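Local coordinates for protein epoxide hydrolase (Aspergillus niger, PDB 3G02) that probably hydrolyses epoxides to vicinal diols, being an alpha/beta-hydrolase-fold epoxide hydrolase made enantioselective by directed evolution, at residues Y252-E255 against H256-P260; V147-P151 against G152-S156; L129-F132 against R133-T137; P77-A80 against R81-F85; M65-K68 against W69-F73. The protein carries 9 engineered substitutions. All blocks are in the same frame, centred on the assembly; numbering follows the deposited sequence. Where two conformers were deposited one is given.

Interaction 1: Y252-E255 against H256-P260. With FMT (formic acid), chain C.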
# COMPACT_ATOMS: atom_id res chain seq x y z
N TYR A 252 -2.81 2.42 3.52
CA TYR A 252 -2.36 1.11 3.99
C TYR A 252 -3.55 0.16 4.15
O TYR A 252 -3.48 -1.01 3.75
CB TYR A 252 -1.58 1.24 5.32
CG TYR A 252 -2.52 1.45 6.48
CD1 TYR A 252 -3.14 2.68 6.67
CD2 TYR A 252 -2.83 0.40 7.34
CE1 TYR A 252 -4.06 2.86 7.69
CE2 TYR A 252 -3.73 0.57 8.36
CZ TYR A 252 -4.35 1.80 8.53
OH TYR A 252 -5.26 1.99 9.54
N ALA A 253 -4.65 0.69 4.70
CA ALA A 253 -5.85 -0.09 4.99
C ALA A 253 -6.52 -0.52 3.70
O ALA A 253 -7.01 -1.64 3.57
CB ALA A 253 -6.81 0.72 5.85
N MET A 254 -6.54 0.39 2.73
CA MET A 254 -7.10 0.07 1.41
C MET A 254 -6.31 -1.04 0.72
O MET A 254 -6.90 -1.88 0.04
CB MET A 254 -7.15 1.32 0.55
CG MET A 254 -8.13 2.36 1.08
SD MET A 254 -9.85 1.84 1.21
CE MET A 254 -10.20 1.21 -0.42
N GLU A 255 -5.00 -1.04 0.90
CA GLU A 255 -4.16 -2.10 0.35
C GLU A 255 -4.42 -3.43 1.07
O GLU A 255 -4.56 -4.46 0.42
CB GLU A 255 -2.68 -1.70 0.39
CG GLU A 255 -1.72 -2.74 -0.20
CD GLU A 255 -1.83 -2.92 -1.71
OE1 GLU A 255 -2.52 -2.13 -2.40
OE2 GLU A 255 -1.21 -3.88 -2.23
N HIS A 256 -4.51 -3.39 2.40
CA HIS A 256 -4.85 -4.60 3.17
C HIS A 256 -6.19 -5.19 2.73
O HIS A 256 -6.35 -6.41 2.67
CB HIS A 256 -4.98 -4.30 4.66
CG HIS A 256 -3.72 -3.88 5.35
ND1 HIS A 256 -3.69 -3.61 6.70
CD2 HIS A 256 -2.45 -3.68 4.90
CE1 HIS A 256 -2.47 -3.25 7.06
NE2 HIS A 256 -1.70 -3.29 5.98
N SER A 257 -7.15 -4.31 2.46
CA SER A 257 -8.50 -4.72 2.08
C SER A 257 -8.53 -5.33 0.69
O SER A 257 -9.03 -6.44 0.49
CB SER A 257 -9.45 -3.53 2.14
OG SER A 257 -10.72 -3.89 1.61
N THR A 258 -7.99 -4.59 -0.28
CA THR A 258 -8.13 -4.95 -1.70
C THR A 258 -7.12 -5.95 -2.22
O THR A 258 -7.44 -6.75 -3.11
CB THR A 258 -8.07 -3.70 -2.59
OG1 THR A 258 -6.82 -3.03 -2.40
CG2 THR A 258 -9.22 -2.75 -2.25
N ARG A 259 -5.90 -5.90 -1.69
CA ARG A 259 -4.81 -6.76 -2.17
C ARG A 259 -4.02 -7.40 -1.03
O ARG A 259 -2.79 -7.30 -0.99
CB ARG A 259 -3.89 -5.98 -3.12
CG ARG A 259 -4.55 -5.50 -4.40
CD ARG A 259 -4.94 -6.65 -5.34
NE ARG A 259 -5.39 -6.12 -6.62
CZ ARG A 259 -6.64 -5.74 -6.88
NH1 ARG A 259 -7.58 -5.87 -5.95
NH2 ARG A 259 -6.95 -5.24 -8.07
N PRO A 260 -4.72 -8.11 -0.12
CA PRO A 260 -4.01 -8.69 1.02
C PRO A 260 -2.92 -9.68 0.62
O PRO A 260 -1.90 -9.75 1.30
CB PRO A 260 -5.13 -9.39 1.82
CG PRO A 260 -6.23 -9.60 0.83
CD PRO A 260 -6.17 -8.40 -0.06
C FMT C . -5.97 -0.42 11.97
O1 FMT C . -6.23 0.58 12.64
O2 FMT C . -5.66 -0.35 10.78
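One helical turn apart, Tyr252 and His256 form a T-shaped stack. The tyrosine edge is turned to the imidazole face, with the planes at 89°. The nearest ring atoms are Tyr252 CD2 and His256 CE1, 3.7 Å apart. Tyr252 CG lies between the backbone N and the carbonyl carbon (chi1 77°), and this sets the ring beside His256. The same imidazole has Tyr252 O over one face, 3.1 Å from His256 CD2. That oxygen also accepts the His256 N-H. At the far end of the tyrosine, Tyr252 OH donates to O2 of the formic acid, probably from the crystallisation liquor, at 2.7 Å, in the plane of the ring.

Further along, Met254 O is gripped twice by Thr258, from opposite faces of the carbonyl plane. Thr258 OG1 donates to Met254 O at 2.7 Å, and Thr258 N donates to Met254 O at 2.9 Å. Glu255 OE2 rests on Arg259 CB at 3.5 Å, while the guanidinium of Arg259 makes salt bridges to Glu280 and Asp248 of the second subunit.

His256 is itself positioned by Trp277, hydrogen-bonded to its NE2, and by an edge-to-face contact with Tyr315. Tyr315, the predicted proton donor, also binds the formic acid. Two tyrosines meeting on one small polar molecule are consistent with the tyrosine pair that holds the epoxide oxygen in the active site of related epoxide hydrolases.

Interaction 2: V147-P151 against G152-S156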
# COMPACT_ATOMS: atom_id res chain seq x y z
N VAL A 147 -6.61 -12.08 27.61
CA VAL A 147 -6.07 -11.30 26.49
C VAL A 147 -5.75 -12.26 25.34
O VAL A 147 -4.63 -12.79 25.25
CB VAL A 147 -4.81 -10.51 26.90
CG1 VAL A 147 -4.38 -9.58 25.77
CG2 VAL A 147 -5.06 -9.70 28.17
N PRO A 148 -6.74 -12.49 24.45
CA PRO A 148 -6.51 -13.43 23.37
C PRO A 148 -5.70 -12.84 22.22
O PRO A 148 -5.75 -11.63 21.96
CB PRO A 148 -7.92 -13.77 22.89
CG PRO A 148 -8.72 -12.58 23.19
CD PRO A 148 -8.10 -11.94 24.42
N SER A 149 -4.97 -13.71 21.53
CA SER A 149 -4.43 -13.36 20.23
C SER A 149 -5.51 -13.71 19.23
O SER A 149 -5.92 -14.87 19.12
CB SER A 149 -3.15 -14.14 19.95
OG SER A 149 -2.09 -13.69 20.77
N LEU A 150 -6.00 -12.71 18.51
CA LEU A 150 -7.04 -12.93 17.52
C LEU A 150 -6.51 -13.86 16.43
O LEU A 150 -5.30 -13.90 16.18
CB LEU A 150 -7.52 -11.61 16.92
CG LEU A 150 -8.27 -10.63 17.83
CD1 LEU A 150 -8.56 -9.34 17.10
CD2 LEU A 150 -9.57 -11.23 18.36
N PRO A 151 -7.40 -14.64 15.80
CA PRO A 151 -6.99 -15.46 14.66
C PRO A 151 -6.08 -14.69 13.70
O PRO A 151 -6.38 -13.54 13.33
CB PRO A 151 -8.32 -15.79 13.99
CG PRO A 151 -9.28 -15.89 15.16
CD PRO A 151 -8.83 -14.81 16.12
N GLY A 152 -4.96 -15.31 13.34
CA GLY A 152 -4.01 -14.72 12.41
C GLY A 152 -2.90 -13.88 13.03
O GLY A 152 -2.00 -13.43 12.31
N TYR A 153 -2.94 -13.67 14.34
CA TYR A 153 -1.92 -12.85 15.01
C TYR A 153 -1.01 -13.66 15.93
O TYR A 153 -1.49 -14.47 16.73
CB TYR A 153 -2.55 -11.77 15.87
CG TYR A 153 -3.30 -10.67 15.17
CD1 TYR A 153 -4.64 -10.83 14.81
CD2 TYR A 153 -2.71 -9.43 14.94
CE1 TYR A 153 -5.37 -9.80 14.22
CE2 TYR A 153 -3.42 -8.38 14.34
CZ TYR A 153 -4.74 -8.57 13.98
OH TYR A 153 -5.46 -7.55 13.40
N THR A 154 0.28 -13.36 15.85
CA THR A 154 1.32 -13.92 16.72
C THR A 154 1.18 -15.43 16.92
O THR A 154 1.27 -16.19 15.95
CB THR A 154 1.52 -13.10 18.04
OG1 THR A 154 0.44 -13.33 18.96
CG2 THR A 154 1.61 -11.60 17.74
N PHE A 155 0.93 -15.87 18.15
CA PHE A 155 0.95 -17.29 18.47
C PHE A 155 -0.38 -18.01 18.24
O PHE A 155 -0.49 -19.22 18.46
CB PHE A 155 1.52 -17.51 19.88
CG PHE A 155 2.83 -16.81 20.07
CD1 PHE A 155 3.97 -17.28 19.42
CD2 PHE A 155 2.93 -15.65 20.83
CE1 PHE A 155 5.19 -16.64 19.55
CE2 PHE A 155 4.15 -14.99 20.97
CZ PHE A 155 5.27 -15.48 20.33
N SER A 156 -1.39 -17.26 17.79
CA SER A 156 -2.61 -17.88 17.26
C SER A 156 -2.40 -18.26 15.80
O SER A 156 -1.78 -17.52 15.04
CB SER A 156 -3.81 -16.95 17.40
OG SER A 156 -4.29 -16.95 18.74
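Ser149 meets the second segment first, where the chain has just left strand 143-148. Ser149 O accepts a 2.7 Å hydrogen bond from Ser156 OG. The hydroxyl comes in from above the carbonyl plane, 42° out of it. Ser156 OG is hydrogen-bonded to His98 N as well, so it bridges two parts of the backbone. Ser149 OG bonds to His98 ND1, and Ser149 CB packs 3.3 Å from Ser156 OG.

Leu150 opens a type II beta turn that ends at Tyr153. Tyr153 N donates to Leu150 O at 3.0 Å and closes it. The same Leu150 O lies at the edge of the Tyr153 ring, in its plane, 3.4 Å from Tyr153 CD1. Leu150 CB packs on Tyr153 CD1 at 3.7 Å. Tyr153 CG stands beside its backbone N (chi1 -67°), which sets the ring edge beside Leu150.

Pro151 and Gly152 are the central pair of this turn. At Gly152 a beta carbon would run into Pro151 O, so the bare backbone fits the bend. A type II' turn follows at once, from Tyr153 to Ser156, closed by Ser156 N on Tyr153 O at 3.0 Å. Thr154 OG1 adds a weak bond to that oxygen.

The side chain of Tyr153 is about 5 Å from that of Tyr315 and about 6 Å from that of Asp193, the predicted proton donor and nucleophile. Ser149 and Ser156 pair with each other and with His98, while Thr154 N and Ser156 O go to Ser307 and Arg310. These bonds should keep this buried bend near the active site in a defined shape.

Interaction 3: L129-F132 against R133-T137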
# COMPACT_ATOMS: atom_id res chain seq x y z
N LEU A 129 -1.90 -5.55 32.55
CA LEU A 129 -1.78 -6.77 33.35
C LEU A 129 -0.81 -6.59 34.51
O LEU A 129 -1.08 -7.05 35.63
CB LEU A 129 -1.38 -7.97 32.48
CG LEU A 129 -2.37 -8.43 31.41
CD1 LEU A 129 -1.85 -9.70 30.75
CD2 LEU A 129 -3.77 -8.64 31.97
N GLN A 130 0.30 -5.90 34.26
CA GLN A 130 1.30 -5.64 35.29
C GLN A 130 0.72 -4.81 36.43
O GLN A 130 0.94 -5.12 37.60
CB GLN A 130 2.54 -4.97 34.69
CG GLN A 130 3.66 -4.67 35.71
CD GLN A 130 4.26 -5.93 36.33
OE1 GLN A 130 4.34 -6.98 35.69
NE2 GLN A 130 4.69 -5.82 37.58
N LEU A 131 -0.03 -3.76 36.08
CA LEU A 131 -0.67 -2.93 37.08
C LEU A 131 -1.60 -3.76 37.96
O LEU A 131 -1.57 -3.64 39.19
CB LEU A 131 -1.43 -1.77 36.42
CG LEU A 131 -0.60 -0.69 35.72
CD1 LEU A 131 -1.51 0.19 34.89
CD2 LEU A 131 0.21 0.15 36.72
N PHE A 132 -2.40 -4.62 37.34
CA PHE A 132 -3.30 -5.50 38.10
C PHE A 132 -2.55 -6.45 39.03
O PHE A 132 -2.93 -6.60 40.19
CB PHE A 132 -4.22 -6.29 37.16
CG PHE A 132 -5.47 -5.54 36.79
CD1 PHE A 132 -6.50 -5.39 37.72
CD2 PHE A 132 -5.63 -5.01 35.52
CE1 PHE A 132 -7.67 -4.70 37.38
CE2 PHE A 132 -6.80 -4.33 35.17
CZ PHE A 132 -7.82 -4.17 36.11
N ARG A 133 -1.48 -7.07 38.53
CA ARG A 133 -0.69 -8.02 39.32
C ARG A 133 0.03 -7.33 40.49
O ARG A 133 0.25 -7.94 41.53
CB ARG A 133 0.32 -8.76 38.44
CG ARG A 133 1.06 -9.88 39.15
CD ARG A 133 1.67 -10.86 38.17
NE ARG A 133 2.77 -10.28 37.40
CZ ARG A 133 3.45 -10.94 36.47
NH1 ARG A 133 3.14 -12.20 36.19
NH2 ARG A 133 4.44 -10.34 35.82
N GLU A 134 0.40 -6.06 40.29
CA GLU A 134 1.04 -5.27 41.34
C GLU A 134 0.07 -4.88 42.45
O GLU A 134 0.49 -4.65 43.59
CB GLU A 134 1.65 -4.00 40.74
CG GLU A 134 2.94 -4.24 39.98
CD GLU A 134 3.41 -3.05 39.18
OE1 GLU A 134 2.60 -2.13 38.91
OE2 GLU A 134 4.60 -3.03 38.80
N GLU A 135 -1.21 -4.81 42.11
CA GLU A 135 -2.23 -4.20 42.96
C GLU A 135 -3.18 -5.20 43.61
O GLU A 135 -4.00 -4.83 44.45
CB GLU A 135 -3.03 -3.19 42.15
CG GLU A 135 -2.22 -1.96 41.77
CD GLU A 135 -2.86 -1.14 40.66
OE1 GLU A 135 -4.09 -1.20 40.49
OE2 GLU A 135 -2.11 -0.44 39.95
N TYR A 136 -3.06 -6.47 43.22
CA TYR A 136 -3.91 -7.54 43.71
C TYR A 136 -3.13 -8.84 43.84
O TYR A 136 -2.08 -9.01 43.22
CB TYR A 136 -5.09 -7.76 42.75
CG TYR A 136 -6.08 -6.62 42.66
CD1 TYR A 136 -7.06 -6.45 43.63
CD2 TYR A 136 -6.03 -5.71 41.60
CE1 TYR A 136 -7.97 -5.40 43.55
CE2 TYR A 136 -6.94 -4.66 41.51
CZ TYR A 136 -7.90 -4.51 42.50
OH TYR A 136 -8.81 -3.48 42.42
N THR A 137 -3.66 -9.76 44.64
CA THR A 137 -3.21 -11.15 44.62
C THR A 137 -4.29 -11.96 43.92
O THR A 137 -5.38 -11.43 43.67
CB THR A 137 -2.98 -11.69 46.04
OG1 THR A 137 -4.25 -11.87 46.69
CG2 THR A 137 -2.09 -10.76 46.87
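At the C-terminal end of helix 126-135, Gln130 reaches forward one turn to Glu134 and also toward Arg133. Gln130 NE2 donates to Glu134 OE2 at 3.0 Å, and the bond is nearly straight at 170°. The acceptor lies in the amide plane, but the amide meets the carboxylate from above its plane. The two planes stand 85° apart. A bend at chi2 (64°) turns the Gln130 amide forward along the helix, which lets its other end serve Arg133. There Gln130 OE1 takes a weak bond from Arg133 NH2 at 3.4 Å, at the edge of the guanidinium. Arg133 NH1 is hydrogen-bonded to Ser84 O.

This helix joins strand 110-115 to strand 143-148 in a beta-alpha-beta unit of the alpha/beta hydrolase fold. Leu129 and Phe132 on its buried side rest on Leu145 of the second of these strands.

Toward the end of the helix, Phe132 and Tyr136 lie side by side and point the same way. Phe132 CD1 is 3.9 Å from Tyr136 CE2. Phe132 O sits at the Tyr136 ring edge, in plane, 3.5 Å from Tyr136 CD2. Phe132 O also accepts Glu135 N at 3.1 Å, from well above the carbonyl plane, where the helix is ending. The extended Glu135 chain runs beside Leu131, with Glu135 OE2 3.8 Å from Leu131 CB. Its OE1 makes a salt bridge to Lys386 of helix 382-396.

Interaction 4: P77-A80 against R81-F85; sequences PFEA and RLNSF
A chi1 of 176° puts CG of Phe78 opposite its backbone N and beside the carbonyl carbon, and the ring extends toward Leu82. Leu82 CG stands beside its own backbone N, and the branch meets the ring from above. Leu82 CG lies over one face, 4.2 Å from the Phe78 ring centroid and 13° off the normal, as a CH-pi contact. Leu82 CD2 lies 3.7 Å from Phe78 CZ. Arg81 comes to the same ring by another way. Its chain bends at chi3, and Arg81 NH2 arrives at the ring edge, in plane, 3.3 Å from Phe78 CE1. The guanidinium is tilted 49° from the ring and does not lie over it. A long, weak ion pair links Arg81 NH2 to Glu297.

Glu79 and Asn83 run side by side, with Glu79 CG 3.9 Å from Asn83 ND2. Their polar ends are used elsewhere. The Glu79 carboxylate also pairs with Arg76.

Where the helix ends, Ser84 turns back. Ser84 OG donates to Arg81 O, in the carbonyl plane and on a lone pair, at an unusually short 2.5 Å. Ser84 N donates to Arg81 O at 3.1 Å. A type I turn from Leu82 to Phe85 carries the chain out.

The chemistry divides by side: Phe78 and Leu82 make an apolar face against Val123, Glu79 and Asn83 hold the backbone N-H groups of Ile24 and Val22, and Ser84, by N and OG, satisfies a carbonyl at the helix end.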
# COMPACT_ATOMS: atom_id res chain seq x y z
N PRO A 77 15.54 -10.82 26.28
CA PRO A 77 14.88 -10.09 27.38
C PRO A 77 13.39 -9.81 27.13
O PRO A 77 12.58 -9.90 28.06
CB PRO A 77 15.67 -8.78 27.46
CG PRO A 77 17.01 -9.13 26.92
CD PRO A 77 16.71 -10.07 25.78
N PHE A 78 13.04 -9.47 25.89
CA PHE A 78 11.64 -9.27 25.53
C PHE A 78 10.85 -10.57 25.66
O PHE A 78 9.75 -10.58 26.21
CB PHE A 78 11.53 -8.69 24.12
CG PHE A 78 10.11 -8.54 23.62
CD1 PHE A 78 9.19 -7.75 24.30
CD2 PHE A 78 9.72 -9.18 22.45
CE1 PHE A 78 7.88 -7.62 23.83
CE2 PHE A 78 8.42 -9.05 21.97
CZ PHE A 78 7.50 -8.26 22.66
N GLU A 79 11.43 -11.66 25.15
CA GLU A 79 10.83 -12.98 25.27
C GLU A 79 10.59 -13.35 26.73
O GLU A 79 9.54 -13.89 27.08
CB GLU A 79 11.71 -14.02 24.59
CG GLU A 79 11.13 -15.41 24.51
CD GLU A 79 12.05 -16.35 23.76
OE1 GLU A 79 13.12 -16.69 24.30
OE2 GLU A 79 11.70 -16.73 22.62
N ALA A 80 11.57 -13.04 27.59
CA ALA A 80 11.42 -13.29 29.02
C ALA A 80 10.26 -12.50 29.62
O ALA A 80 9.52 -13.00 30.47
CB ALA A 80 12.72 -12.98 29.75
N ARG A 81 10.09 -11.26 29.15
CA ARG A 81 8.96 -10.43 29.57
C ARG A 81 7.63 -11.05 29.10
O ARG A 81 6.66 -11.08 29.86
CB ARG A 81 9.10 -9.00 29.05
CG ARG A 81 8.04 -8.04 29.57
CD ARG A 81 8.44 -6.59 29.36
NE ARG A 81 8.31 -6.16 27.97
CZ ARG A 81 7.19 -5.72 27.41
NH1 ARG A 81 6.06 -5.66 28.11
NH2 ARG A 81 7.19 -5.34 26.14
N LEU A 82 7.59 -11.54 27.86
CA LEU A 82 6.41 -12.24 27.36
C LEU A 82 6.03 -13.39 28.30
O LEU A 82 4.87 -13.56 28.66
CB LEU A 82 6.65 -12.77 25.94
CG LEU A 82 6.86 -11.74 24.82
CD1 LEU A 82 6.94 -12.43 23.48
CD2 LEU A 82 5.74 -10.72 24.82
N ASN A 83 7.05 -14.16 28.70
CA ASN A 83 6.86 -15.35 29.52
C ASN A 83 6.66 -15.06 31.01
O ASN A 83 6.50 -16.00 31.81
CB ASN A 83 8.02 -16.32 29.29
CG ASN A 83 8.01 -16.92 27.89
OD1 ASN A 83 6.95 -17.10 27.29
ND2 ASN A 83 9.19 -17.22 27.37
N SER A 84 6.65 -13.78 31.38
CA SER A 84 6.45 -13.37 32.77
C SER A 84 4.99 -13.43 33.21
O SER A 84 4.70 -13.35 34.41
CB SER A 84 7.04 -11.98 33.03
OG SER A 84 6.31 -10.96 32.35
N PHE A 85 4.07 -13.55 32.26
CA PHE A 85 2.64 -13.67 32.55
C PHE A 85 2.13 -15.03 32.09
O PHE A 85 2.71 -15.63 31.18
CB PHE A 85 1.86 -12.55 31.86
CG PHE A 85 2.03 -11.21 32.50
CD1 PHE A 85 1.16 -10.79 33.51
CD2 PHE A 85 3.06 -10.36 32.11
CE1 PHE A 85 1.32 -9.54 34.11
CE2 PHE A 85 3.22 -9.11 32.70
CZ PHE A 85 2.35 -8.70 33.70

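Interaction 5: M65-K68 against W69-F73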
# COMPACT_ATOMS: atom_id res chain seq x y z
N MET A 65 17.23 2.75 12.70
CA MET A 65 16.53 1.59 13.25
C MET A 65 17.12 0.27 12.77
O MET A 65 17.19 -0.69 13.54
CB MET A 65 15.04 1.65 12.92
CG MET A 65 14.31 2.76 13.66
SD MET A 65 14.19 2.46 15.44
CE MET A 65 12.83 1.29 15.51
N ARG A 66 17.55 0.22 11.50
CA ARG A 66 18.22 -0.96 10.96
C ARG A 66 19.51 -1.25 11.72
O ARG A 66 19.79 -2.39 12.07
CB ARG A 66 18.50 -0.80 9.46
CG ARG A 66 19.19 -2.01 8.84
CD ARG A 66 19.46 -1.82 7.36
NE ARG A 66 20.35 -2.85 6.84
CZ ARG A 66 21.68 -2.79 6.90
NH1 ARG A 66 22.28 -1.74 7.45
NH2 ARG A 66 22.41 -3.78 6.42
N GLU A 67 20.28 -0.20 11.97
CA GLU A 67 21.52 -0.33 12.74
C GLU A 67 21.26 -0.80 14.17
O GLU A 67 21.96 -1.69 14.67
CB GLU A 67 22.31 0.98 12.74
CG GLU A 67 23.58 0.91 11.90
CD GLU A 67 24.53 -0.18 12.37
OE1 GLU A 67 24.73 -1.15 11.61
OE2 GLU A 67 25.06 -0.09 13.50
N LYS A 68 20.26 -0.21 14.81
CA LYS A 68 19.83 -0.61 16.16
C LYS A 68 19.40 -2.08 16.19
O LYS A 68 19.77 -2.83 17.10
CB LYS A 68 18.70 0.29 16.66
CG LYS A 68 19.15 1.67 17.12
CD LYS A 68 17.99 2.48 17.68
CE LYS A 68 18.48 3.82 18.23
NZ LYS A 68 17.34 4.68 18.66
N TRP A 69 18.63 -2.49 15.18
CA TRP A 69 18.15 -3.86 15.09
C TRP A 69 19.31 -4.86 14.99
O TRP A 69 19.25 -5.96 15.53
CB TRP A 69 17.23 -4.00 13.88
CG TRP A 69 16.11 -4.97 14.03
CD1 TRP A 69 15.92 -5.86 15.05
CD2 TRP A 69 15.03 -5.16 13.12
NE1 TRP A 69 14.77 -6.58 14.83
CE2 TRP A 69 14.21 -6.18 13.65
CE3 TRP A 69 14.68 -4.57 11.90
CZ2 TRP A 69 13.05 -6.61 13.00
CZ3 TRP A 69 13.54 -5.00 11.25
CH2 TRP A 69 12.73 -6.00 11.80
N LEU A 70 20.35 -4.45 14.28
CA LEU A 70 21.53 -5.30 14.08
C LEU A 70 22.48 -5.36 15.28
O LEU A 70 22.95 -6.44 15.66
CB LEU A 70 22.31 -4.85 12.85
CG LEU A 70 21.79 -5.24 11.47
CD1 LEU A 70 22.52 -4.44 10.40
CD2 LEU A 70 21.91 -6.74 11.22
N SER A 71 22.75 -4.19 15.87
CA SER A 71 23.84 -4.03 16.84
C SER A 71 23.42 -3.85 18.30
O SER A 71 24.24 -4.01 19.21
CB SER A 71 24.73 -2.85 16.42
OG SER A 71 25.25 -3.04 15.12
N GLU A 72 22.15 -3.53 18.53
CA GLU A 72 21.64 -3.31 19.89
C GLU A 72 20.53 -4.27 20.33
O GLU A 72 20.49 -4.68 21.49
CB GLU A 72 21.18 -1.85 20.06
CG GLU A 72 22.32 -0.82 19.97
CD GLU A 72 21.84 0.62 19.96
OE1 GLU A 72 22.64 1.50 19.56
OE2 GLU A 72 20.68 0.90 20.35
N PHE A 73 19.65 -4.63 19.40
CA PHE A 73 18.45 -5.40 19.75
C PHE A 73 18.73 -6.84 20.19
O PHE A 73 19.47 -7.57 19.54
CB PHE A 73 17.45 -5.39 18.59
CG PHE A 73 16.15 -6.09 18.91
CD1 PHE A 73 15.20 -5.47 19.71
CD2 PHE A 73 15.89 -7.36 18.41
CE1 PHE A 73 13.99 -6.11 20.01
CE2 PHE A 73 14.69 -8.01 18.71
CZ PHE A 73 13.74 -7.38 19.51
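Trp69 begins the second segment by donating its N-H to Met65 O, with Trp69 N 2.8 Å from that oxygen. Its CB also lies against that oxygen, but the indole leads away, and NE1 bonds to Ser300.

Leu70 follows with the main side-chain contact. Leu70 CD1 lies over one face of the Arg66 guanidinium, offset toward the rim, 4.0 Å from Arg66 CZ. The two side chains run side by side. Arg66 is extended from CG to NE, with chi1 and chi2 both at 180°, so its flat group reaches the level of the leucine tip. Hydrogen bonds from Arg66 NE to Val36 O and from NH2 to Arg37 O hold the guanidinium in that attitude.

Ser71 turns to Glu67 twice. Ser71 N donates to Glu67 O at 2.9 Å, close to the line of the C=O bond. Ser71 OG makes only a weak bond to Glu67 OE2, at 3.4 Å, reached through a bend at chi2 of the glutamate.

Glu72 OE2 comes within 3.7 Å of Lys68 CG. The charges do not meet, since Lys68 NZ is 5.3 Å from Glu72 OE2. The backbone N of Glu72 donates to Lys68 O.

Phe73 N donates to Lys68 O as well, at 2.9 Å, a reach of five residues as the chain leaves its regular course. Phe73 CD2 also sits at the edge of the Trp69 ring, in its plane.

The end of helix 59-71 and the residues after it pack among three helices: Trp69 and Leu70 on helix 26-38, Met65 and Trp69 on helix 271-284, and Met65, Lys68 and Phe73 on helix 292-304.

Interactions 1 and 2 are the two near the predicted catalytic residues. Their centres are 20 Å apart and their nearest atoms about 8 Å, and each brings a tyrosine close to Tyr315 and Asp193. Interactions 3, 4 and 5 lie away from that site. Interactions 3 and 4 touch directly: Arg133 NH1 is 2.6 Å from Ser84 O, a probable hydrogen bond, and Leu129 CB is 3.5 Å from Phe85 CE1. Interaction 3 also meets interaction 2, through Leu129 CD1 and Val147 CG2 at 4.1 Å. Interactions 4 and 5 lie on successive helices, with centres 20 Å apart. Interaction 1 stands farthest from interaction 3, about 38 Å between centres.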